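Long-range contacts in conjugal transfer protein TRWB (Escherichia coli, PDB 1E9R), which acts in bacterial conjugation as a hexameric coupling protein and, resembling ring helicases and F1-ATPase, probably uses nucleotide hydrolysis to drive DNA transfer: residues B[58-62]-B[314-318]; B[69-75]-B[420-425]; B[90-94]-B[244-249]; B[259-264]-B[291-297]. All coordinates share one frame. Residue numbers count along the deposited sequence, not the author numbering.

Interaction 1. Residues B[58-62]-B[314-318]; sequences VNGAT and GLQST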
loop_
_atom_site.group_PDB
_atom_site.type_symbol
_atom_site.label_atom_id
_atom_site.label_comp_id
_atom_site.label_asym_id
_atom_site.label_seq_id
_atom_site.Cartn_x
_atom_site.Cartn_y
_atom_site.Cartn_z
ATOM N N VAL B 58 -21.539 11.211 17.583
ATOM C CA VAL B 58 -20.941 12.255 18.418
ATOM C C VAL B 58 -19.427 12.103 18.411
ATOM O O VAL B 58 -18.875 11.272 19.123
ATOM C CB VAL B 58 -21.444 12.169 19.869
ATOM C CG1 VAL B 58 -20.853 13.285 20.684
ATOM C CG2 VAL B 58 -22.951 12.241 19.891
ATOM N N ASN B 59 -18.765 12.933 17.614
ATOM C CA ASN B 59 -17.315 12.875 17.435
ATOM C C ASN B 59 -16.541 13.918 18.260
ATOM O O ASN B 59 -16.814 15.115 18.187
ATOM C CB ASN B 59 -17.023 13.041 15.932
ATOM C CG ASN B 59 -15.615 12.631 15.545
ATOM O OD1 ASN B 59 -15.137 13.015 14.487
ATOM N ND2 ASN B 59 -14.949 11.842 16.382
ATOM N N GLY B 60 -15.570 13.456 19.042
ATOM C CA GLY B 60 -14.787 14.367 19.853
ATOM C C GLY B 60 -13.710 13.667 20.660
ATOM O O GLY B 60 -13.891 12.527 21.087
ATOM N N ALA B 61 -12.590 14.355 20.872
ATOM C CA ALA B 61 -11.473 13.810 21.638
ATOM C C ALA B 61 -11.874 13.585 23.097
ATOM O O ALA B 61 -12.978 13.945 23.503
ATOM C CB ALA B 61 -10.280 14.759 21.560
ATOM N N THR B 62 -10.978 12.992 23.885
ATOM C CA THR B 62 -11.265 12.720 25.296
ATOM C C THR B 62 -11.535 14.002 26.060
ATOM O O THR B 62 -10.870 15.010 25.836
ATOM C CB THR B 62 -10.083 12.036 26.028
ATOM O OG1 THR B 62 -9.575 10.960 25.240
ATOM C CG2 THR B 62 -10.544 11.484 27.372
ATOM N N GLY B 314 -20.818 7.449 20.348
ATOM C CA GLY B 314 -19.728 8.376 20.575
ATOM C C GLY B 314 -18.531 7.816 19.830
ATOM O O GLY B 314 -18.434 6.596 19.648
ATOM N N LEU B 315 -17.625 8.689 19.392
ATOM C CA LEU B 315 -16.431 8.262 18.662
ATOM C C LEU B 315 -15.302 9.216 18.979
ATOM O O LEU B 315 -15.326 10.348 18.516
ATOM C CB LEU B 315 -16.686 8.285 17.151
ATOM C CG LEU B 315 -15.523 7.827 16.262
ATOM C CD1 LEU B 315 -15.272 6.346 16.506
ATOM C CD2 LEU B 315 -15.843 8.078 14.791
ATOM N N GLN B 316 -14.317 8.774 19.757
ATOM C CA GLN B 316 -13.213 9.659 20.097
ATOM C C GLN B 316 -12.131 9.709 19.020
ATOM O O GLN B 316 -11.503 10.748 18.826
ATOM C CB GLN B 316 -12.580 9.268 21.431
ATOM C CG GLN B 316 -11.632 8.102 21.340
ATOM C CD GLN B 316 -10.674 8.034 22.519
ATOM O OE1 GLN B 316 -11.097 8.111 23.678
ATOM N NE2 GLN B 316 -9.376 7.884 22.229
ATOM N N SER B 317 -11.911 8.597 18.319
ATOM C CA SER B 317 -10.891 8.553 17.267
ATOM C C SER B 317 -11.399 7.886 15.999
ATOM O O SER B 317 -11.754 6.712 16.006
ATOM C CB SER B 317 -9.644 7.807 17.752
ATOM O OG SER B 317 -8.669 7.728 16.721
ATOM N N THR B 318 -11.430 8.642 14.908
ATOM C CA THR B 318 -11.893 8.102 13.640
ATOM C C THR B 318 -10.832 7.104 13.144
ATOM O O THR B 318 -11.108 6.151 12.400
ATOM C CB THR B 318 -12.102 9.245 12.613
ATOM O OG1 THR B 318 -12.497 8.688 11.351
ATOM C CG2 THR B 318 -10.821 10.063 12.441
#
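Asn59 extends its side chain in the t rotamer so that ND2 comes down on the neighbouring strand and donates a short 2.6 Å hydrogen bond to O of Leu315. The same oxygen accepts the backbone N of Gly60 at 3.2 Å, so one carbonyl holds both the Asn59 side chain and the main chain of the next residue. One step back, the backbone N of Leu315 donates to O of Val58 at 2.9 Å, and the strands run parallel with Val58 beside Gly314 and Asn59 beside Leu315. Leu315, also t at chi1, shares a sheet face with Asn59, its CB 4.0 Å from ND2 of Asn59. Val58 lies on the other face, packed on Leu69 and Leu70 of helix 66-79. These are adjacent central strands of a P-loop NTPase sheet, and Gly60 opens a probable Walker A loop whose Lys66 bonds back to the Gly60 carbonyl. Further along, the two segments stay close, with CA of Gln316 3.1 Å from O of Gly60 in a CA-H...O contact. Gln316 adopts p at chi1, and its OE1 lies 3.6 Å from OG1 of Thr62, whose side chain is m and about 4 Å from a bound sulfate. OE1 of Gln316 is instead weakly hydrogen-bonded to Thr302 of a neighbouring subunit, and Ser317 N-caps helix 318-325.

Interaction 2. Residues B[69-75]-B[420-425]; sequences LLRELAY and LEIKQF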
loop_
_atom_site.group_PDB
_atom_site.type_symbol
_atom_site.label_atom_id
_atom_site.label_comp_id
_atom_site.label_asym_id
_atom_site.label_seq_id
_atom_site.Cartn_x
_atom_site.Cartn_y
_atom_site.Cartn_z
ATOM N N LEU B 69 -23.166 14.886 26.627
ATOM C CA LEU B 69 -24.145 14.988 25.544
ATOM C C LEU B 69 -25.025 13.759 25.455
ATOM O O LEU B 69 -26.242 13.881 25.312
ATOM C CB LEU B 69 -23.446 15.221 24.200
ATOM C CG LEU B 69 -24.339 15.639 23.027
ATOM C CD1 LEU B 69 -23.481 16.261 21.950
ATOM C CD2 LEU B 69 -25.108 14.453 22.478
ATOM N N LEU B 70 -24.419 12.575 25.522
ATOM C CA LEU B 70 -25.196 11.340 25.468
ATOM C C LEU B 70 -26.129 11.227 26.669
ATOM O O LEU B 70 -27.255 10.745 26.538
ATOM C CB LEU B 70 -24.288 10.111 25.434
ATOM C CG LEU B 70 -23.950 9.577 24.047
ATOM C CD1 LEU B 70 -23.050 10.575 23.329
ATOM C CD2 LEU B 70 -23.276 8.216 24.179
ATOM N N ARG B 71 -25.653 11.669 27.836
ATOM C CA ARG B 71 -26.448 11.624 29.066
ATOM C C ARG B 71 -27.704 12.486 28.886
ATOM O O ARG B 71 -28.822 12.061 29.197
ATOM C CB ARG B 71 -25.621 12.132 30.252
ATOM C CG ARG B 71 -26.084 11.592 31.602
ATOM C CD ARG B 71 -25.168 12.043 32.733
ATOM N NE ARG B 71 -23.790 11.605 32.520
ATOM C CZ ARG B 71 -22.735 12.417 32.563
ATOM N NH1 ARG B 71 -22.911 13.708 32.812
ATOM N NH2 ARG B 71 -21.508 11.946 32.354
ATOM N N GLU B 72 -27.510 13.694 28.368
ATOM C CA GLU B 72 -28.614 14.608 28.122
ATOM C C GLU B 72 -29.638 14.023 27.151
ATOM O O GLU B 72 -30.845 14.099 27.374
ATOM C CB GLU B 72 -28.079 15.917 27.559
ATOM C CG GLU B 72 -29.150 16.752 26.889
ATOM C CD GLU B 72 -28.645 18.096 26.404
ATOM O OE1 GLU B 72 -27.534 18.529 26.818
ATOM O OE2 GLU B 72 -29.382 18.717 25.608
ATOM N N LEU B 73 -29.147 13.452 26.062
ATOM C CA LEU B 73 -30.014 12.856 25.063
ATOM C C LEU B 73 -30.838 11.711 25.651
ATOM O O LEU B 73 -32.040 11.610 25.413
ATOM C CB LEU B 73 -29.176 12.340 23.898
ATOM C CG LEU B 73 -29.537 12.873 22.520
ATOM C CD1 LEU B 73 -28.562 12.328 21.521
ATOM C CD2 LEU B 73 -30.947 12.480 22.155
ATOM N N ALA B 74 -30.182 10.840 26.414
ATOM C CA ALA B 74 -30.852 9.694 27.031
ATOM C C ALA B 74 -31.922 10.166 28.018
ATOM O O ALA B 74 -33.047 9.649 28.038
ATOM C CB ALA B 74 -29.825 8.819 27.747
ATOM N N TYR B 75 -31.550 11.147 28.835
ATOM C CA TYR B 75 -32.448 11.726 29.819
ATOM C C TYR B 75 -33.723 12.269 29.172
ATOM O O TYR B 75 -34.831 11.873 29.526
ATOM C CB TYR B 75 -31.732 12.847 30.560
ATOM C CG TYR B 75 -32.630 13.639 31.478
ATOM C CD1 TYR B 75 -33.428 12.998 32.432
ATOM C CD2 TYR B 75 -32.666 15.031 31.412
ATOM C CE1 TYR B 75 -34.241 13.727 33.297
ATOM C CE2 TYR B 75 -33.473 15.772 32.273
ATOM C CZ TYR B 75 -34.258 15.117 33.211
ATOM O OH TYR B 75 -35.057 15.855 34.061
ATOM N N LEU B 420 -22.434 22.895 25.854
ATOM C CA LEU B 420 -22.989 21.759 26.569
ATOM C C LEU B 420 -23.117 22.170 28.024
ATOM O O LEU B 420 -22.232 22.830 28.579
ATOM C CB LEU B 420 -22.054 20.559 26.483
ATOM C CG LEU B 420 -22.282 19.605 25.320
ATOM C CD1 LEU B 420 -21.287 18.451 25.393
ATOM C CD2 LEU B 420 -23.716 19.084 25.387
ATOM N N GLU B 421 -24.217 21.773 28.642
ATOM C CA GLU B 421 -24.470 22.103 30.036
ATOM C C GLU B 421 -24.290 20.859 30.887
ATOM O O GLU B 421 -24.941 19.842 30.635
ATOM C CB GLU B 421 -25.897 22.625 30.165
ATOM C CG GLU B 421 -26.862 21.884 29.232
ATOM C CD GLU B 421 -28.153 22.647 28.972
ATOM O OE1 GLU B 421 -28.390 23.671 29.659
ATOM O OE2 GLU B 421 -28.927 22.216 28.079
ATOM N N ILE B 422 -23.410 20.922 31.884
ATOM C CA ILE B 422 -23.206 19.761 32.744
ATOM C C ILE B 422 -24.347 19.668 33.756
ATOM O O ILE B 422 -24.188 20.052 34.916
ATOM C CB ILE B 422 -21.866 19.832 33.520
ATOM C CG1 ILE B 422 -20.703 20.015 32.548
ATOM C CG2 ILE B 422 -21.665 18.547 34.322
ATOM C CD1 ILE B 422 -19.343 19.940 33.205
ATOM N N LYS B 423 -25.499 19.170 33.317
ATOM C CA LYS B 423 -26.631 19.036 34.219
ATOM C C LYS B 423 -26.270 18.025 35.303
ATOM O O LYS B 423 -25.511 17.083 35.067
ATOM C CB LYS B 423 -27.881 18.573 33.468
ATOM C CG LYS B 423 -29.137 18.611 34.331
ATOM C CD LYS B 423 -30.384 18.195 33.570
ATOM C CE LYS B 423 -31.654 18.457 34.384
ATOM N NZ LYS B 423 -31.687 17.736 35.690
ATOM N N GLN B 424 -26.806 18.233 36.497
ATOM C CA GLN B 424 -26.528 17.343 37.608
ATOM C C GLN B 424 -27.663 16.363 37.845
ATOM O O GLN B 424 -28.835 16.738 37.839
ATOM C CB GLN B 424 -26.268 18.158 38.878
ATOM C CG GLN B 424 -25.005 19.000 38.808
ATOM C CD GLN B 424 -23.751 18.158 38.594
ATOM O OE1 GLN B 424 -22.685 18.687 38.266
ATOM N NE2 GLN B 424 -23.873 16.842 38.787
ATOM N N PHE B 425 -27.305 15.100 38.041
ATOM C CA PHE B 425 -28.291 14.066 38.301
ATOM C C PHE B 425 -27.913 13.361 39.596
ATOM O O PHE B 425 -26.742 13.029 39.819
ATOM C CB PHE B 425 -28.340 13.049 37.154
ATOM C CG PHE B 425 -28.671 13.654 35.817
ATOM C CD1 PHE B 425 -27.671 14.206 35.022
ATOM C CD2 PHE B 425 -29.986 13.680 35.355
ATOM C CE1 PHE B 425 -27.980 14.775 33.787
ATOM C CE2 PHE B 425 -30.300 14.248 34.126
ATOM C CZ PHE B 425 -29.296 14.794 33.339
HETATM O O HOH W 1 -24.615 15.623 33.075
#
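Tyr75 lays one ring face against the edge of Phe425 in a T-shaped stack, with centroids 5.0 Å apart, planes at 76° and CG of Tyr75 3.6 Å from CE2 of Phe425. CE of Lys423 lies 3.9 Å from CE2 of Tyr75. Arg71, one turn earlier on helix 66-79, brings CD to 4.0 Å from CD1 of Phe425, while its NH1 donates to a water at 2.6 Å that in turn donates to O of Lys423, also at 2.6 Å. At the other end, CB of Leu69 meets CD2 of Leu420 at 4.1 Å. The chain leaving strand 415-419 thus lies along the helix that follows the probable Walker A loop, and Phe97 also stacks edge-to-face on Phe425. OE1 of Glu72 has no modelled partner and lies 4.1 Å from OE2 of Glu421, a like-charge pair that adds no attraction; the other Glu72 oxygen, OE2, bonds to Thr41 and Gly44. With no direct hydrogen bond between the segments, attachment depends on aromatic and aliphatic packing plus a single water bridge.

Interaction 3. Residues B[90-94]-B[244-249]; sequences NGDML and FITWRE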
loop_
_atom_site.group_PDB
_atom_site.type_symbol
_atom_site.label_atom_id
_atom_site.label_comp_id
_atom_site.label_asym_id
_atom_site.label_seq_id
_atom_site.Cartn_x
_atom_site.Cartn_y
_atom_site.Cartn_z
ATOM N N ASN B 90 -19.043 1.671 33.725
ATOM C CA ASN B 90 -19.082 1.957 35.154
ATOM C C ASN B 90 -20.478 2.205 35.704
ATOM O O ASN B 90 -20.624 2.793 36.777
ATOM C CB ASN B 90 -18.210 3.167 35.468
ATOM C CG ASN B 90 -16.777 2.949 35.096
ATOM O OD1 ASN B 90 -16.163 1.970 35.516
ATOM N ND2 ASN B 90 -16.223 3.857 34.304
ATOM N N GLY B 91 -21.499 1.769 34.974
ATOM C CA GLY B 91 -22.868 1.957 35.429
ATOM C C GLY B 91 -23.270 3.382 35.786
ATOM O O GLY B 91 -24.176 3.585 36.608
ATOM N N ASP B 92 -22.616 4.370 35.175
ATOM C CA ASP B 92 -22.925 5.775 35.437
ATOM C C ASP B 92 -24.388 6.136 35.152
ATOM O O ASP B 92 -25.065 6.729 35.985
ATOM C CB ASP B 92 -22.018 6.686 34.614
ATOM C CG ASP B 92 -22.506 8.128 34.597
ATOM O OD1 ASP B 92 -22.605 8.742 35.688
ATOM O OD2 ASP B 92 -22.797 8.651 33.496
ATOM N N MET B 93 -24.876 5.786 33.971
ATOM C CA MET B 93 -26.255 6.089 33.616
ATOM C C MET B 93 -27.235 5.249 34.411
ATOM O O MET B 93 -28.342 5.688 34.705
ATOM C CB MET B 93 -26.475 5.868 32.120
ATOM C CG MET B 93 -25.799 6.915 31.260
ATOM S SD MET B 93 -26.952 7.530 30.029
ATOM C CE MET B 93 -25.958 7.300 28.480
ATOM N N LEU B 94 -26.821 4.032 34.746
ATOM C CA LEU B 94 -27.651 3.120 35.523
ATOM C C LEU B 94 -27.890 3.738 36.895
ATOM O O LEU B 94 -29.006 3.698 37.430
ATOM C CB LEU B 94 -26.940 1.769 35.692
ATOM C CG LEU B 94 -27.476 0.829 36.783
ATOM C CD1 LEU B 94 -28.883 0.361 36.429
ATOM C CD2 LEU B 94 -26.546 -0.355 36.945
ATOM N N PHE B 244 -29.312 -1.756 30.712
ATOM C CA PHE B 244 -28.021 -1.123 30.951
ATOM C C PHE B 244 -26.932 -2.170 30.912
ATOM O O PHE B 244 -26.915 -3.077 31.748
ATOM C CB PHE B 244 -27.960 -0.458 32.317
ATOM C CG PHE B 244 -28.914 0.664 32.484
ATOM C CD1 PHE B 244 -30.261 0.417 32.727
ATOM C CD2 PHE B 244 -28.466 1.976 32.417
ATOM C CE1 PHE B 244 -31.156 1.469 32.904
ATOM C CE2 PHE B 244 -29.349 3.037 32.591
ATOM C CZ PHE B 244 -30.700 2.785 32.838
ATOM N N ILE B 245 -26.037 -2.051 29.933
ATOM C CA ILE B 245 -24.909 -2.969 29.798
ATOM C C ILE B 245 -23.741 -2.257 30.461
ATOM O O ILE B 245 -23.134 -1.357 29.884
ATOM C CB ILE B 245 -24.586 -3.256 28.320
ATOM C CG1 ILE B 245 -25.756 -4.012 27.684
ATOM C CG2 ILE B 245 -23.292 -4.058 28.210
ATOM C CD1 ILE B 245 -25.609 -4.241 26.206
ATOM N N THR B 246 -23.442 -2.666 31.684
ATOM C CA THR B 246 -22.387 -2.039 32.460
ATOM C C THR B 246 -21.184 -2.946 32.650
ATOM O O THR B 246 -21.230 -4.137 32.329
ATOM C CB THR B 246 -22.907 -1.664 33.856
ATOM O OG1 THR B 246 -23.229 -2.868 34.570
ATOM C CG2 THR B 246 -24.162 -0.791 33.754
ATOM N N TRP B 247 -20.112 -2.363 33.182
ATOM C CA TRP B 247 -18.883 -3.091 33.469
ATOM C C TRP B 247 -17.918 -2.122 34.132
ATOM O O TRP B 247 -17.952 -0.926 33.851
ATOM C CB TRP B 247 -18.276 -3.662 32.179
ATOM C CG TRP B 247 -17.678 -2.637 31.261
ATOM C CD1 TRP B 247 -16.385 -2.195 31.256
ATOM C CD2 TRP B 247 -18.356 -1.897 30.237
ATOM N NE1 TRP B 247 -16.218 -1.227 30.298
ATOM C CE2 TRP B 247 -17.413 -1.026 29.658
ATOM C CE3 TRP B 247 -19.671 -1.886 29.756
ATOM C CZ2 TRP B 247 -17.742 -0.151 28.623
ATOM C CZ3 TRP B 247 -19.994 -1.015 28.727
ATOM C CH2 TRP B 247 -19.032 -0.160 28.173
ATOM N N ARG B 248 -17.087 -2.622 35.041
ATOM C CA ARG B 248 -16.115 -1.757 35.696
ATOM C C ARG B 248 -14.972 -1.662 34.703
ATOM O O ARG B 248 -14.517 -2.677 34.177
ATOM C CB ARG B 248 -15.684 -2.354 37.043
ATOM C CG ARG B 248 -16.517 -1.799 38.213
ATOM C CD ARG B 248 -16.352 -2.580 39.507
ATOM N NE ARG B 248 -15.019 -3.162 39.676
ATOM C CZ ARG B 248 -13.892 -2.472 39.868
ATOM N NH1 ARG B 248 -13.910 -1.139 39.923
ATOM N NH2 ARG B 248 -12.739 -3.125 40.014
ATOM N N GLU B 249 -14.519 -0.444 34.428
ATOM C CA GLU B 249 -13.488 -0.258 33.422
ATOM C C GLU B 249 -12.153 -0.975 33.532
ATOM O O GLU B 249 -11.473 -1.136 32.515
ATOM C CB GLU B 249 -13.250 1.230 33.177
ATOM C CG GLU B 249 -12.858 2.048 34.380
ATOM C CD GLU B 249 -12.731 3.523 34.018
ATOM O OE1 GLU B 249 -13.026 3.875 32.845
ATOM O OE2 GLU B 249 -12.342 4.327 34.898
#
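Asn90 begins the contact with two hydrogen bonds: its backbone N donates to O of Trp247 at 2.8 Å, and its OD1 accepts the backbone N of Glu249 at 3.1 Å. Main chain and side chain together thus hold residues 247-249. The m rotamer of Asn90 carries OD1 back to the partner although its CB points away. Gly91 follows with positive phi, 54°, a conformation that glycine adopts easily, and sets CA 3.5 Å from CG2 of Thr246. Asp92 turns away to form a salt bridge with Arg71. Met93 reaches the ring of Phe244 with its CB, 4.1 Å from CE2, while the rest of its side chain leads off elsewhere. Leu94 makes the main apolar contact: its CB is 3.6 Å from CD2 of Phe244, and its CD1 sits over the ring face in a CH-pi contact, 4.1 Å from the Phe244 centroid. CD2 of Leu94 also meets CG2 of Thr246 at 4.0 Å. The segment is the exit from strand 83-89, which neighbours 243-247 in the parallel part of the sheet. Helix 92-97 covers the sheet side bearing Phe244 and Thr246, with Leu94 also on Ile104 of edge strand 103-105, whereas Ile245 and Trp247 point the other way and pack on helix 252-269.

Interaction 4. Residues B[259-264]-B[291-297]; sequences ISAWVD and LEKLASL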
loop_
_atom_site.group_PDB
_atom_site.type_symbol
_atom_site.label_atom_id
_atom_site.label_comp_id
_atom_site.label_asym_id
_atom_site.label_seq_id
_atom_site.Cartn_x
_atom_site.Cartn_y
_atom_site.Cartn_z
ATOM N N ILE B 259 -19.622 -7.873 25.714
ATOM C CA ILE B 259 -20.377 -6.643 25.503
ATOM C C ILE B 259 -20.655 -6.502 24.004
ATOM O O ILE B 259 -21.784 -6.204 23.597
ATOM C CB ILE B 259 -19.593 -5.416 26.036
ATOM C CG1 ILE B 259 -19.401 -5.539 27.552
ATOM C CG2 ILE B 259 -20.353 -4.141 25.757
ATOM C CD1 ILE B 259 -18.261 -4.672 28.105
ATOM N N SER B 260 -19.634 -6.735 23.181
ATOM C CA SER B 260 -19.810 -6.675 21.731
ATOM C C SER B 260 -20.896 -7.675 21.330
ATOM O O SER B 260 -21.719 -7.397 20.469
ATOM C CB SER B 260 -18.507 -7.025 20.998
ATOM O OG SER B 260 -17.498 -6.077 21.278
ATOM N N ALA B 261 -20.899 -8.844 21.952
ATOM C CA ALA B 261 -21.908 -9.835 21.633
ATOM C C ALA B 261 -23.302 -9.292 21.927
ATOM O O ALA B 261 -24.219 -9.422 21.113
ATOM C CB ALA B 261 -21.670 -11.103 22.442
ATOM N N TRP B 262 -23.470 -8.687 23.097
ATOM C CA TRP B 262 -24.774 -8.166 23.462
ATOM C C TRP B 262 -25.235 -7.089 22.500
ATOM O O TRP B 262 -26.357 -7.146 21.979
ATOM C CB TRP B 262 -24.768 -7.630 24.902
ATOM C CG TRP B 262 -24.753 -8.726 25.946
ATOM C CD1 TRP B 262 -25.327 -9.965 25.847
ATOM C CD2 TRP B 262 -24.137 -8.673 27.238
ATOM N NE1 TRP B 262 -25.103 -10.683 26.993
ATOM C CE2 TRP B 262 -24.373 -9.916 27.864
ATOM C CE3 TRP B 262 -23.406 -7.698 27.927
ATOM C CZ2 TRP B 262 -23.901 -10.213 29.153
ATOM C CZ3 TRP B 262 -22.934 -7.992 29.213
ATOM C CH2 TRP B 262 -23.185 -9.241 29.808
ATOM N N VAL B 263 -24.373 -6.108 22.256
ATOM C CA VAL B 263 -24.725 -5.039 21.334
ATOM C C VAL B 263 -25.176 -5.608 19.982
ATOM O O VAL B 263 -26.168 -5.159 19.407
ATOM C CB VAL B 263 -23.541 -4.088 21.112
ATOM C CG1 VAL B 263 -23.875 -3.088 20.018
ATOM C CG2 VAL B 263 -23.207 -3.374 22.408
ATOM N N ASP B 264 -24.454 -6.608 19.485
ATOM C CA ASP B 264 -24.790 -7.216 18.207
ATOM C C ASP B 264 -26.098 -7.993 18.293
ATOM O O ASP B 264 -26.870 -8.019 17.336
ATOM C CB ASP B 264 -23.665 -8.141 17.732
ATOM C CG ASP B 264 -23.783 -8.475 16.266
ATOM O OD1 ASP B 264 -23.422 -7.599 15.454
ATOM O OD2 ASP B 264 -24.247 -9.582 15.924
ATOM N N LEU B 291 -15.718 -1.391 20.917
ATOM C CA LEU B 291 -16.363 -2.674 20.730
ATOM C C LEU B 291 -15.614 -3.387 19.611
ATOM O O LEU B 291 -14.753 -2.790 18.973
ATOM C CB LEU B 291 -17.828 -2.477 20.330
ATOM C CG LEU B 291 -18.768 -1.779 21.323
ATOM C CD1 LEU B 291 -20.149 -1.683 20.721
ATOM C CD2 LEU B 291 -18.832 -2.549 22.621
ATOM N N GLU B 292 -15.914 -4.661 19.382
ATOM C CA GLU B 292 -15.254 -5.379 18.297
ATOM C C GLU B 292 -15.919 -4.977 16.980
ATOM O O GLU B 292 -16.860 -4.167 16.965
ATOM C CB GLU B 292 -15.365 -6.903 18.485
ATOM C CG GLU B 292 -14.665 -7.441 19.728
ATOM C CD GLU B 292 -13.862 -8.717 19.468
ATOM O OE1 GLU B 292 -13.637 -9.066 18.287
ATOM O OE2 GLU B 292 -13.440 -9.368 20.451
ATOM N N LYS B 293 -15.429 -5.527 15.872
ATOM C CA LYS B 293 -16.016 -5.230 14.577
ATOM C C LYS B 293 -17.353 -5.970 14.520
ATOM O O LYS B 293 -17.399 -7.161 14.207
ATOM C CB LYS B 293 -15.081 -5.710 13.474
ATOM C CG LYS B 293 -15.594 -5.479 12.077
ATOM C CD LYS B 293 -14.534 -5.814 11.056
ATOM C CE LYS B 293 -15.042 -5.585 9.644
ATOM N NZ LYS B 293 -13.922 -5.698 8.667
ATOM N N LEU B 294 -18.437 -5.266 14.841
ATOM C CA LEU B 294 -19.773 -5.863 14.856
ATOM C C LEU B 294 -20.276 -6.302 13.487
ATOM O O LEU B 294 -20.115 -5.601 12.495
ATOM C CB LEU B 294 -20.767 -4.893 15.496
ATOM C CG LEU B 294 -20.333 -4.385 16.871
ATOM C CD1 LEU B 294 -21.403 -3.476 17.435
ATOM C CD2 LEU B 294 -20.095 -5.552 17.808
ATOM N N ALA B 295 -20.903 -7.470 13.450
ATOM C CA ALA B 295 -21.414 -8.027 12.213
ATOM C C ALA B 295 -22.760 -7.466 11.774
ATOM O O ALA B 295 -23.053 -7.425 10.575
ATOM C CB ALA B 295 -21.512 -9.541 12.346
ATOM N N SER B 296 -23.575 -7.015 12.726
ATOM C CA SER B 296 -24.915 -6.526 12.405
ATOM C C SER B 296 -25.175 -5.052 12.603
ATOM O O SER B 296 -26.247 -4.576 12.253
ATOM C CB SER B 296 -25.948 -7.300 13.223
ATOM O OG SER B 296 -25.635 -8.679 13.224
ATOM N N LEU B 297 -24.225 -4.330 13.176
ATOM C CA LEU B 297 -24.425 -2.900 13.399
ATOM C C LEU B 297 -24.830 -2.178 12.111
ATOM O O LEU B 297 -25.793 -1.414 12.104
ATOM C CB LEU B 297 -23.148 -2.259 13.936
ATOM C CG LEU B 297 -23.300 -1.070 14.885
ATOM C CD1 LEU B 297 -22.049 -0.222 14.792
ATOM C CD2 LEU B 297 -24.534 -0.248 14.547
#
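Val263, Leu291 and Leu294 form the apolar centre: CG1 of Val263 lies 3.6 Å from CD1 of Leu294, and CG2 of Val263 lies 3.9 Å from CD1 of Leu291. Ile259, one turn earlier on the helix, extends this patch with CG2 3.8 Å from CD2 of Leu291. Leu294 also reaches the helix backbone, its CD2 3.6 Å from O of Ser260. The contact joins helix 252-269, packed against strand 243-247 of the P-loop NTPase sheet, to the irregular connection between strand 281-285 and helix 297-303. Polar side chains then fix the loop at two points. OG of Ser260 accepts the backbone N of Glu292 at 2.8 Å and itself bonds to the Arg256 carbonyl within the helix; the Glu292 carboxylate turns to Lys217. One helical turn on, OD1 of Asp264 accepts the backbone N of Ser296 at 2.8 Å. OD2 of Asp264 lies 3.2 Å from OG of Ser296. OD2 of Asp264 is hydrogen-bonded by Ser133, and OG of Ser296 pairs with Thr268.

All four contacts gather around the mixed sheet of the P-loop NTPase domain. Interaction 1 holds the strand that leads into the probable nucleotide site, marked by sulfate, and interaction 2 the helix that leaves it; their centres are 17 Å apart, and CG2 of Val58 touches CD1 of Leu70 at 3.8 Å. Interaction 2 meets interaction 3 through the salt bridge from NE of Arg71 to OD2 of Asp92 at 3.3 Å, and through CB of Ala74, 3.9 Å from SD of Met93. On the other sheet face, CD2 of Trp247 packs 3.5 Å from CD1 of Ile259, joining interactions 3 and 4. Interactions 1 and 4 do not touch, their nearest atoms being about 9 Å apart.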